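Local coordinates for protein separin (Saccharomyces cerevisiae, PDB 5U1T) that is the caspase-like cysteine protease that cleaves the MCD1/SCC1 subunit of cohesin at the onset of anaphase, allowing chromosomes to segregate, at residues W521-F529 and E542-L553; K63-N72 and V461-T469. All coordinates share one frame; numbering follows the deposited sequence.

Contact 1. Residues W521-F529 and E542-L553; sequences WSQLSRMIF and ELNNTFDKLHLL
The loop that leaves helix 540-543 runs past the first turns of helix 523-533, with L543 facing Q523, D548 facing S522 at the N-cap position (CA to CA 7.1 Å), and L553 facing L524 (CA to CA 6.4 Å). At the N-terminal end of the helix a water joins the two segments: it accepts from the backbone N of Q523 and donates to D548 OD1 at 2.9 Å. This puts the D548 carboxylate, whose OD2 also lies 3.5 Å from S522 CB, close to the start of the helix, where the dipole would probably favour its negative charge. Next to it, CG anti to the backbone N (chi1 -151°) turns the H551 imidazole toward the helix start and brings H551 NE2 to 3.0 Å from S522 OG. Both serine hydroxyls, S522 OG and S525 OG, and H551 NE2 are hydrogen-bonded to the carboxylate of E501, so one acid gathers three groups. The other ring nitrogen, H551 ND1, accepts from L553 N at 3.1 Å, tilted 26° out of the ring plane, and this second bond fixes the rotation of the imidazole. With a leucine in place of H551, E501 would probably lose one of its three partners and the amide of L553 its acceptor. L553 then packs against the helix: its CB lies 3.7 Å from L524 CD1, while its CD1 meets I528 CD1 tip to tip at 3.9 Å. Back at the first turn, the side chains of Q523 and E542 cross at about a right angle, amide and carboxylate planes 40° apart. Helix 501-509 touches H551 and L553 through I502, helix 470-485 adds L470 against L553 and I528, and helix 557-572 packs I560 and Y564 on M527.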
loop_
_atom_site.group_PDB
_atom_site.type_symbol
_atom_site.label_atom_id
_atom_site.label_comp_id
_atom_site.label_asym_id
_atom_site.label_seq_id
_atom_site.Cartn_x
_atom_site.Cartn_y
_atom_site.Cartn_z
ATOM N N TRP A 521 30.283 14.884 -16.818
ATOM C CA TRP A 521 30.831 13.643 -16.260
ATOM C C TRP A 521 30.741 12.476 -17.228
ATOM O O TRP A 521 29.904 12.475 -18.146
ATOM C CB TRP A 521 30.114 13.294 -14.953
ATOM C CG TRP A 521 30.162 14.416 -13.949
ATOM C CD1 TRP A 521 31.102 15.400 -13.871
ATOM C CD2 TRP A 521 29.221 14.679 -12.894
ATOM N NE1 TRP A 521 30.820 16.245 -12.829
ATOM C CE2 TRP A 521 29.671 15.833 -12.214
ATOM C CE3 TRP A 521 28.057 14.050 -12.452
ATOM C CZ2 TRP A 521 28.984 16.373 -11.122
ATOM C CZ3 TRP A 521 27.392 14.578 -11.365
ATOM C CH2 TRP A 521 27.848 15.726 -10.716
ATOM N N SER A 522 31.602 11.484 -17.030
ATOM C CA SER A 522 31.489 10.240 -17.785
ATOM C C SER A 522 30.079 9.647 -17.630
ATOM O O SER A 522 29.434 9.873 -16.603
ATOM C CB SER A 522 32.524 9.256 -17.294
ATOM O OG SER A 522 32.354 9.120 -15.901
ATOM N N GLN A 523 29.612 8.892 -18.629
ATOM C CA GLN A 523 28.269 8.307 -18.585
ATOM C C GLN A 523 27.976 7.589 -17.276
ATOM O O GLN A 523 26.927 7.814 -16.679
ATOM C CB GLN A 523 28.041 7.331 -19.745
ATOM C CG GLN A 523 27.792 7.977 -21.113
ATOM C CD GLN A 523 26.473 8.757 -21.206
ATOM O OE1 GLN A 523 25.382 8.173 -21.127
ATOM N NE2 GLN A 523 26.570 10.083 -21.383
ATOM N N LEU A 524 28.896 6.741 -16.817
ATOM C CA LEU A 524 28.644 5.922 -15.627
ATOM C C LEU A 524 28.511 6.768 -14.372
ATOM O O LEU A 524 27.862 6.354 -13.416
ATOM C CB LEU A 524 29.748 4.882 -15.418
ATOM C CG LEU A 524 29.688 3.580 -16.222
ATOM C CD1 LEU A 524 30.917 2.751 -15.960
ATOM C CD2 LEU A 524 28.437 2.778 -15.911
ATOM N N SER A 525 29.143 7.944 -14.371
ATOM C CA SER A 525 29.044 8.859 -13.247
ATOM C C SER A 525 27.691 9.565 -13.281
ATOM O O SER A 525 27.064 9.791 -12.248
ATOM C CB SER A 525 30.191 9.874 -13.268
ATOM O OG SER A 525 31.429 9.222 -13.078
ATOM N N ARG A 526 27.251 9.910 -14.483
ATOM C CA ARG A 526 25.947 10.514 -14.670
ATOM C C ARG A 526 24.839 9.526 -14.345
ATOM O O ARG A 526 23.789 9.922 -13.847
ATOM C CB ARG A 526 25.800 11.021 -16.091
ATOM C CG ARG A 526 26.895 11.961 -16.483
ATOM C CD ARG A 526 26.656 12.476 -17.862
ATOM N NE ARG A 526 25.394 13.188 -17.911
ATOM C CZ ARG A 526 24.818 13.609 -19.031
ATOM N NH1 ARG A 526 23.658 14.253 -18.962
ATOM N NH2 ARG A 526 25.391 13.386 -20.210
ATOM N N MET A 527 25.086 8.242 -14.609
ATOM C CA MET A 527 24.095 7.197 -14.330
ATOM C C MET A 527 23.871 7.027 -12.848
ATOM O O MET A 527 22.745 6.907 -12.414
ATOM C CB MET A 527 24.505 5.864 -14.947
ATOM C CG MET A 527 24.248 5.820 -16.429
ATOM S SD MET A 527 24.816 4.338 -17.263
ATOM C CE MET A 527 23.671 3.103 -16.704
ATOM N N ILE A 528 24.940 7.024 -12.064
ATOM C CA ILE A 528 24.766 6.970 -10.626
ATOM C C ILE A 528 23.999 8.224 -10.192
ATOM O O ILE A 528 23.077 8.132 -9.386
ATOM C CB ILE A 528 26.105 6.851 -9.877
ATOM C CG1 ILE A 528 26.731 5.482 -10.152
ATOM C CG2 ILE A 528 25.888 6.999 -8.385
ATOM C CD1 ILE A 528 28.063 5.238 -9.486
ATOM N N PHE A 529 24.348 9.377 -10.766
ATOM C CA PHE A 529 23.715 10.656 -10.425
ATOM C C PHE A 529 22.195 10.669 -10.649
ATOM O O PHE A 529 21.425 11.041 -9.767
ATOM C CB PHE A 529 24.365 11.772 -11.235
ATOM C CG PHE A 529 23.848 13.124 -10.919
ATOM C CD1 PHE A 529 24.157 13.732 -9.713
ATOM C CD2 PHE A 529 23.064 13.810 -11.833
ATOM C CE1 PHE A 529 23.677 15.000 -9.412
ATOM C CE2 PHE A 529 22.585 15.079 -11.548
ATOM C CZ PHE A 529 22.892 15.676 -10.338
ATOM N N GLU A 542 22.752 6.579 -26.632
ATOM C CA GLU A 542 24.111 6.951 -26.275
ATOM C C GLU A 542 24.591 6.139 -25.082
ATOM O O GLU A 542 25.766 5.826 -25.016
ATOM C CB GLU A 542 24.236 8.459 -25.990
ATOM C CG GLU A 542 23.696 8.933 -24.635
ATOM C CD GLU A 542 24.213 10.318 -24.249
ATOM O OE1 GLU A 542 23.490 11.074 -23.527
ATOM O OE2 GLU A 542 25.354 10.635 -24.670
ATOM N N LEU A 543 23.706 5.764 -24.159
ATOM C CA LEU A 543 24.172 5.098 -22.937
ATOM C C LEU A 543 24.854 3.781 -23.296
ATOM O O LEU A 543 25.833 3.381 -22.656
ATOM C CB LEU A 543 23.026 4.868 -21.928
ATOM C CG LEU A 543 22.079 3.657 -22.048
ATOM C CD1 LEU A 543 22.633 2.369 -21.404
ATOM C CD2 LEU A 543 20.664 3.982 -21.498
ATOM N N ASN A 544 24.368 3.120 -24.341
ATOM C CA ASN A 544 25.000 1.881 -24.801
ATOM C C ASN A 544 26.326 2.019 -25.565
ATOM O O ASN A 544 27.081 1.045 -25.672
ATOM C CB ASN A 544 24.029 1.113 -25.683
ATOM C CG ASN A 544 23.114 0.243 -24.884
ATOM O OD1 ASN A 544 21.905 0.198 -25.137
ATOM N ND2 ASN A 544 23.676 -0.460 -23.892
ATOM N N ASN A 545 26.611 3.201 -26.107
ATOM C CA ASN A 545 27.678 3.313 -27.097
ATOM C C ASN A 545 28.855 4.202 -26.661
ATOM O O ASN A 545 29.911 4.237 -27.326
ATOM C CB ASN A 545 27.095 3.810 -28.431
ATOM C CG ASN A 545 26.407 2.691 -29.243
ATOM O OD1 ASN A 545 27.036 2.065 -30.106
ATOM N ND2 ASN A 545 25.111 2.454 -28.979
ATOM N N THR A 546 28.713 4.916 -25.549
ATOM C CA THR A 546 29.911 5.555 -25.011
ATOM C C THR A 546 30.558 4.597 -24.004
ATOM O O THR A 546 29.935 3.620 -23.549
ATOM C CB THR A 546 29.631 6.942 -24.336
ATOM O OG1 THR A 546 28.695 6.786 -23.261
ATOM C CG2 THR A 546 29.106 7.976 -25.329
ATOM N N PHE A 547 31.800 4.902 -23.665
ATOM C CA PHE A 547 32.646 4.075 -22.817
ATOM C C PHE A 547 33.869 4.918 -22.444
ATOM O O PHE A 547 34.418 5.619 -23.299
ATOM C CB PHE A 547 33.097 2.817 -23.563
ATOM C CG PHE A 547 33.950 3.134 -24.784
ATOM C CD1 PHE A 547 35.346 3.314 -24.670
ATOM C CD2 PHE A 547 33.353 3.303 -26.038
ATOM C CE1 PHE A 547 36.134 3.641 -25.779
ATOM C CE2 PHE A 547 34.138 3.621 -27.161
ATOM C CZ PHE A 547 35.533 3.789 -27.029
ATOM N N ASP A 548 34.296 4.865 -21.185
ATOM C CA ASP A 548 35.615 5.377 -20.822
ATOM C C ASP A 548 36.505 4.175 -20.584
ATOM O O ASP A 548 36.110 3.217 -19.907
ATOM C CB ASP A 548 35.568 6.276 -19.584
ATOM C CG ASP A 548 34.669 7.476 -19.775
ATOM O OD1 ASP A 548 33.489 7.284 -20.129
ATOM O OD2 ASP A 548 35.127 8.621 -19.594
ATOM N N LYS A 549 37.705 4.221 -21.151
ATOM C CA LYS A 549 38.628 3.104 -21.029
ATOM C C LYS A 549 39.096 2.962 -19.578
ATOM O O LYS A 549 39.084 1.868 -19.010
ATOM C CB LYS A 549 39.795 3.284 -22.002
ATOM C CG LYS A 549 39.380 3.095 -23.483
ATOM C CD LYS A 549 40.316 3.831 -24.478
ATOM C CE LYS A 549 41.722 3.202 -24.557
ATOM N NZ LYS A 549 42.598 3.860 -25.592
ATOM N N LEU A 550 39.431 4.080 -18.959
ATOM C CA LEU A 550 39.928 4.070 -17.593
ATOM C C LEU A 550 38.904 4.653 -16.635
ATOM O O LEU A 550 38.716 5.868 -16.585
ATOM C CB LEU A 550 41.239 4.858 -17.508
ATOM C CG LEU A 550 42.316 4.386 -18.503
ATOM C CD1 LEU A 550 43.587 5.204 -18.377
ATOM C CD2 LEU A 550 42.618 2.888 -18.339
ATOM N N HIS A 551 38.242 3.807 -15.863
ATOM C CA HIS A 551 37.318 4.312 -14.863
ATOM C C HIS A 551 37.076 3.263 -13.807
ATOM O O HIS A 551 36.902 2.103 -14.144
ATOM C CB HIS A 551 36.003 4.731 -15.517
ATOM C CG HIS A 551 35.288 5.828 -14.787
ATOM N ND1 HIS A 551 35.002 5.763 -13.441
ATOM C CD2 HIS A 551 34.816 7.020 -15.216
ATOM C CE1 HIS A 551 34.387 6.870 -13.068
ATOM N NE2 HIS A 551 34.261 7.648 -14.129
ATOM N N LEU A 552 37.076 3.649 -12.536
ATOM C CA LEU A 552 36.767 2.705 -11.468
ATOM C C LEU A 552 35.346 2.174 -11.664
ATOM O O LEU A 552 35.051 1.007 -11.387
ATOM C CB LEU A 552 36.901 3.340 -10.083
ATOM C CG LEU A 552 36.523 2.409 -8.929
ATOM C CD1 LEU A 552 37.495 1.265 -8.847
ATOM C CD2 LEU A 552 36.454 3.118 -7.603
ATOM N N LEU A 553 34.471 3.028 -12.177
ATOM C CA LEU A 553 33.071 2.652 -12.297
ATOM C C LEU A 553 32.883 1.562 -13.348
ATOM O O LEU A 553 31.838 0.934 -13.409
ATOM C CB LEU A 553 32.206 3.871 -12.627
ATOM C CG LEU A 553 32.105 4.902 -11.511
ATOM C CD1 LEU A 553 31.032 5.869 -11.867
ATOM C CD2 LEU A 553 31.848 4.255 -10.178
HETATM O O HOH W 1 31.329 8.979 -21.074
#

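Contact 2. Residues K63-N72 and V461-T469; sequences KSHHMWGHIN and VYCMLRNDT
W68 lies between two layers of backbone, with H66 O over one face of the indole and R466 CA over the other, a CH-pi contact 3.5 Å from the centroid of the five-membered ring. In the ring plane, W68 NE1 donates an almost straight hydrogen bond (175°) to N467 O at 2.8 Å, approaching from above the carbonyl plane. The six-membered end runs past V461, whose CG2 is 3.8 Å from W68 CH2, and crosses M464 at about a right angle. M464 brings CE to the edge of the H66 imidazole, 3.6 Å from H66 CE1. R466 runs back the other way: a bend at chi3 (64°) lays its guanidinium flat over W68 CB, and R466 NH2 donates to N72 OD1 at 2.6 Å, with a weak second bond from NH1. Amide and guanidinium planes stand 68° apart. W124 meets the indole edge to face, and S500 takes up H66 NE2. The junction of helices 48-64 and 69-87 thereby packs on the loop between helices 448-458 and 470-485. Backbone atoms thus cover both faces of the indole and N467 O satisfies its N-H, while neutral oxygens, N72 OD1 and nearby W68 O, probably ease the arginine's charge.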
loop_
_atom_site.group_PDB
_atom_site.type_symbol
_atom_site.label_atom_id
_atom_site.label_comp_id
_atom_site.label_asym_id
_atom_site.label_seq_id
_atom_site.Cartn_x
_atom_site.Cartn_y
_atom_site.Cartn_z
ATOM N N LYS A 63 42.997 10.447 -11.468
ATOM C CA LYS A 63 42.595 10.860 -10.148
ATOM C C LYS A 63 41.096 11.015 -10.135
ATOM O O LYS A 63 40.427 10.665 -9.161
ATOM C CB LYS A 63 43.270 12.178 -9.780
ATOM C CG LYS A 63 43.097 12.581 -8.357
ATOM C CD LYS A 63 44.215 13.505 -7.937
ATOM C CE LYS A 63 44.064 14.905 -8.542
ATOM N NZ LYS A 63 43.116 15.758 -7.767
ATOM N N SER A 64 40.563 11.545 -11.228
ATOM C CA SER A 64 39.156 11.858 -11.261
ATOM C C SER A 64 38.306 10.600 -11.351
ATOM O O SER A 64 37.185 10.580 -10.847
ATOM C CB SER A 64 38.841 12.772 -12.420
ATOM O OG SER A 64 37.499 13.183 -12.341
ATOM N N HIS A 65 38.834 9.556 -11.988
ATOM C CA HIS A 65 38.065 8.338 -12.196
ATOM C C HIS A 65 38.465 7.254 -11.220
ATOM O O HIS A 65 38.252 6.087 -11.484
ATOM C CB HIS A 65 38.238 7.823 -13.630
ATOM C CG HIS A 65 37.793 8.795 -14.678
ATOM N ND1 HIS A 65 37.836 8.503 -16.026
ATOM C CD2 HIS A 65 37.293 10.052 -14.581
ATOM C CE1 HIS A 65 37.386 9.543 -16.713
ATOM N NE2 HIS A 65 37.041 10.490 -15.857
ATOM N N HIS A 66 39.097 7.663 -10.121
ATOM C CA HIS A 66 39.588 6.760 -9.068
ATOM C C HIS A 66 40.474 5.579 -9.529
ATOM O O HIS A 66 40.590 4.583 -8.832
ATOM C CB HIS A 66 38.384 6.227 -8.270
ATOM C CG HIS A 66 37.774 7.246 -7.356
ATOM N ND1 HIS A 66 37.391 6.954 -6.064
ATOM C CD2 HIS A 66 37.521 8.561 -7.536
ATOM C CE1 HIS A 66 36.922 8.049 -5.490
ATOM N NE2 HIS A 66 36.994 9.035 -6.364
ATOM N N MET A 67 41.114 5.699 -10.683
ATOM C CA MET A 67 41.946 4.629 -11.224
ATOM C C MET A 67 43.383 4.690 -10.675
ATOM O O MET A 67 44.315 5.102 -11.381
ATOM C CB MET A 67 41.962 4.723 -12.748
ATOM C CG MET A 67 40.676 4.330 -13.398
ATOM S SD MET A 67 40.402 2.570 -13.104
ATOM C CE MET A 67 41.154 1.862 -14.563
ATOM N N TRP A 68 43.572 4.293 -9.422
ATOM C CA TRP A 68 44.793 4.652 -8.701
ATOM C C TRP A 68 46.040 3.920 -9.189
ATOM O O TRP A 68 47.152 4.429 -9.074
ATOM C CB TRP A 68 44.631 4.390 -7.204
ATOM C CG TRP A 68 43.264 4.743 -6.590
ATOM C CD1 TRP A 68 42.401 3.884 -5.955
ATOM C CD2 TRP A 68 42.652 6.042 -6.516
ATOM N NE1 TRP A 68 41.301 4.564 -5.502
ATOM C CE2 TRP A 68 41.419 5.884 -5.841
ATOM C CE3 TRP A 68 43.012 7.310 -6.968
ATOM C CZ2 TRP A 68 40.558 6.957 -5.596
ATOM C CZ3 TRP A 68 42.148 8.373 -6.735
ATOM C CH2 TRP A 68 40.937 8.190 -6.056
ATOM N N GLY A 69 45.853 2.721 -9.722
ATOM C CA GLY A 69 46.948 1.854 -10.090
ATOM C C GLY A 69 47.612 2.341 -11.343
ATOM O O GLY A 69 48.784 2.063 -11.571
ATOM N N HIS A 70 46.893 3.106 -12.150
ATOM C CA HIS A 70 47.517 3.674 -13.334
ATOM C C HIS A 70 48.381 4.895 -12.992
ATOM O O HIS A 70 49.210 5.335 -13.795
ATOM C CB HIS A 70 46.464 4.042 -14.360
ATOM C CG HIS A 70 46.035 2.898 -15.217
ATOM N ND1 HIS A 70 45.148 1.933 -14.787
ATOM C CD2 HIS A 70 46.365 2.568 -16.487
ATOM C CE1 HIS A 70 44.951 1.058 -15.756
ATOM N NE2 HIS A 70 45.677 1.421 -16.798
ATOM N N ILE A 71 48.192 5.440 -11.799
ATOM C CA ILE A 71 49.057 6.509 -11.352
ATOM C C ILE A 71 50.476 5.948 -11.163
ATOM O O ILE A 71 51.461 6.576 -11.540
ATOM C CB ILE A 71 48.527 7.150 -10.060
ATOM C CG1 ILE A 71 47.160 7.765 -10.308
ATOM C CG2 ILE A 71 49.433 8.252 -9.597
ATOM C CD1 ILE A 71 46.445 8.139 -9.040
ATOM N N ASN A 72 50.573 4.743 -10.610
ATOM C CA ASN A 72 51.873 4.114 -10.376
ATOM C C ASN A 72 52.666 3.947 -11.655
ATOM O O ASN A 72 53.883 4.202 -11.710
ATOM C CB ASN A 72 51.708 2.733 -9.741
ATOM C CG ASN A 72 50.929 2.768 -8.453
ATOM O OD1 ASN A 72 49.831 3.342 -8.374
ATOM N ND2 ASN A 72 51.489 2.151 -7.425
ATOM N N VAL A 461 39.731 14.418 -2.493
ATOM C CA VAL A 461 40.006 13.101 -3.057
ATOM C C VAL A 461 41.130 12.284 -2.378
ATOM O O VAL A 461 41.054 11.054 -2.390
ATOM C CB VAL A 461 40.334 13.213 -4.556
ATOM C CG1 VAL A 461 41.680 13.799 -4.759
ATOM C CG2 VAL A 461 40.277 11.860 -5.211
ATOM N N TYR A 462 42.151 12.907 -1.776
ATOM C CA TYR A 462 43.219 12.098 -1.182
ATOM C C TYR A 462 42.695 11.444 0.083
ATOM O O TYR A 462 43.314 10.538 0.627
ATOM C CB TYR A 462 44.512 12.915 -0.903
ATOM C CG TYR A 462 45.184 13.346 -2.183
ATOM C CD1 TYR A 462 45.920 12.436 -2.943
ATOM C CD2 TYR A 462 45.040 14.634 -2.664
ATOM C CE1 TYR A 462 46.511 12.812 -4.135
ATOM C CE2 TYR A 462 45.601 15.012 -3.843
ATOM C CZ TYR A 462 46.350 14.109 -4.578
ATOM O OH TYR A 462 46.926 14.504 -5.769
ATOM N N CYS A 463 41.527 11.876 0.531
ATOM C CA CYS A 463 40.845 11.180 1.619
ATOM C C CYS A 463 40.367 9.765 1.233
ATOM O O CYS A 463 40.100 8.955 2.114
ATOM C CB CYS A 463 39.669 12.014 2.122
ATOM S SG CYS A 463 40.140 13.352 3.245
ATOM N N MET A 464 40.282 9.467 -0.062
ATOM C CA MET A 464 39.941 8.120 -0.507
ATOM C C MET A 464 41.011 7.082 -0.171
ATOM O O MET A 464 40.731 5.883 -0.219
ATOM C CB MET A 464 39.686 8.095 -2.010
ATOM C CG MET A 464 38.650 9.111 -2.487
ATOM S SD MET A 464 36.996 8.926 -1.773
ATOM C CE MET A 464 36.811 7.184 -2.004
ATOM N N LEU A 465 42.215 7.534 0.180
ATOM C CA LEU A 465 43.331 6.650 0.523
ATOM C C LEU A 465 43.556 5.517 -0.472
ATOM O O LEU A 465 43.858 4.398 -0.073
ATOM C CB LEU A 465 43.135 6.059 1.915
ATOM C CG LEU A 465 43.282 7.001 3.110
ATOM C CD1 LEU A 465 43.039 6.243 4.403
ATOM C CD2 LEU A 465 44.671 7.674 3.151
ATOM N N ARG A 466 43.426 5.827 -1.760
ATOM C CA ARG A 466 43.595 4.858 -2.847
ATOM C C ARG A 466 42.687 3.629 -2.702
ATOM O O ARG A 466 43.076 2.501 -3.019
ATOM C CB ARG A 466 45.056 4.408 -2.955
ATOM C CG ARG A 466 45.993 5.463 -3.517
ATOM C CD ARG A 466 47.403 4.941 -3.649
ATOM N NE ARG A 466 47.510 3.847 -4.610
ATOM C CZ ARG A 466 47.935 3.972 -5.864
ATOM N NH1 ARG A 466 48.298 5.151 -6.343
ATOM N NH2 ARG A 466 47.996 2.910 -6.649
ATOM N N ASN A 467 41.472 3.866 -2.224
ATOM C CA ASN A 467 40.495 2.816 -2.057
ATOM C C ASN A 467 39.756 2.562 -3.366
ATOM O O ASN A 467 39.228 3.481 -3.983
ATOM C CB ASN A 467 39.515 3.182 -0.950
ATOM C CG ASN A 467 38.594 2.044 -0.596
ATOM O OD1 ASN A 467 37.731 1.660 -1.385
ATOM N ND2 ASN A 467 38.767 1.503 0.602
ATOM N N ASP A 468 39.713 1.312 -3.799
ATOM C CA ASP A 468 39.176 1.030 -5.126
ATOM C C ASP A 468 37.841 0.280 -5.086
ATOM O O ASP A 468 37.572 -0.572 -5.934
ATOM C CB ASP A 468 40.198 0.235 -5.941
ATOM C CG ASP A 468 40.674 -0.994 -5.214
ATOM O OD1 ASP A 468 40.022 -1.363 -4.208
ATOM O OD2 ASP A 468 41.701 -1.586 -5.633
ATOM N N THR A 469 37.017 0.610 -4.099
ATOM C CA THR A 469 35.689 0.019 -3.983
ATOM C C THR A 469 34.613 1.090 -4.134
ATOM O O THR A 469 34.776 2.194 -3.647
ATOM C CB THR A 469 35.500 -0.696 -2.626
ATOM O OG1 THR A 469 35.391 0.284 -1.578
ATOM C CG2 THR A 469 36.666 -1.626 -2.347
#

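From the N terminus, K63-N72 comes first, at the junction of helices 48-64 and 69-87, and contact 2 joins it to V461-T469 across 388 intervening, largely helical residues. Contact 1 opens only afterwards, closing a short loop of 12 residues between W521-F529 and E542-L553, so the two follow in series and neither nests in the other. Their centres lie about 17 Å apart, yet they meet: L550 O and L552 N both probably form hydrogen bonds with H65, through its ND1 and O, and the rings of H65 and H551 stack. Together they tie the N-terminal helices to helices 470-485, 501-509 and 523-533, away from the predicted active-site cysteine.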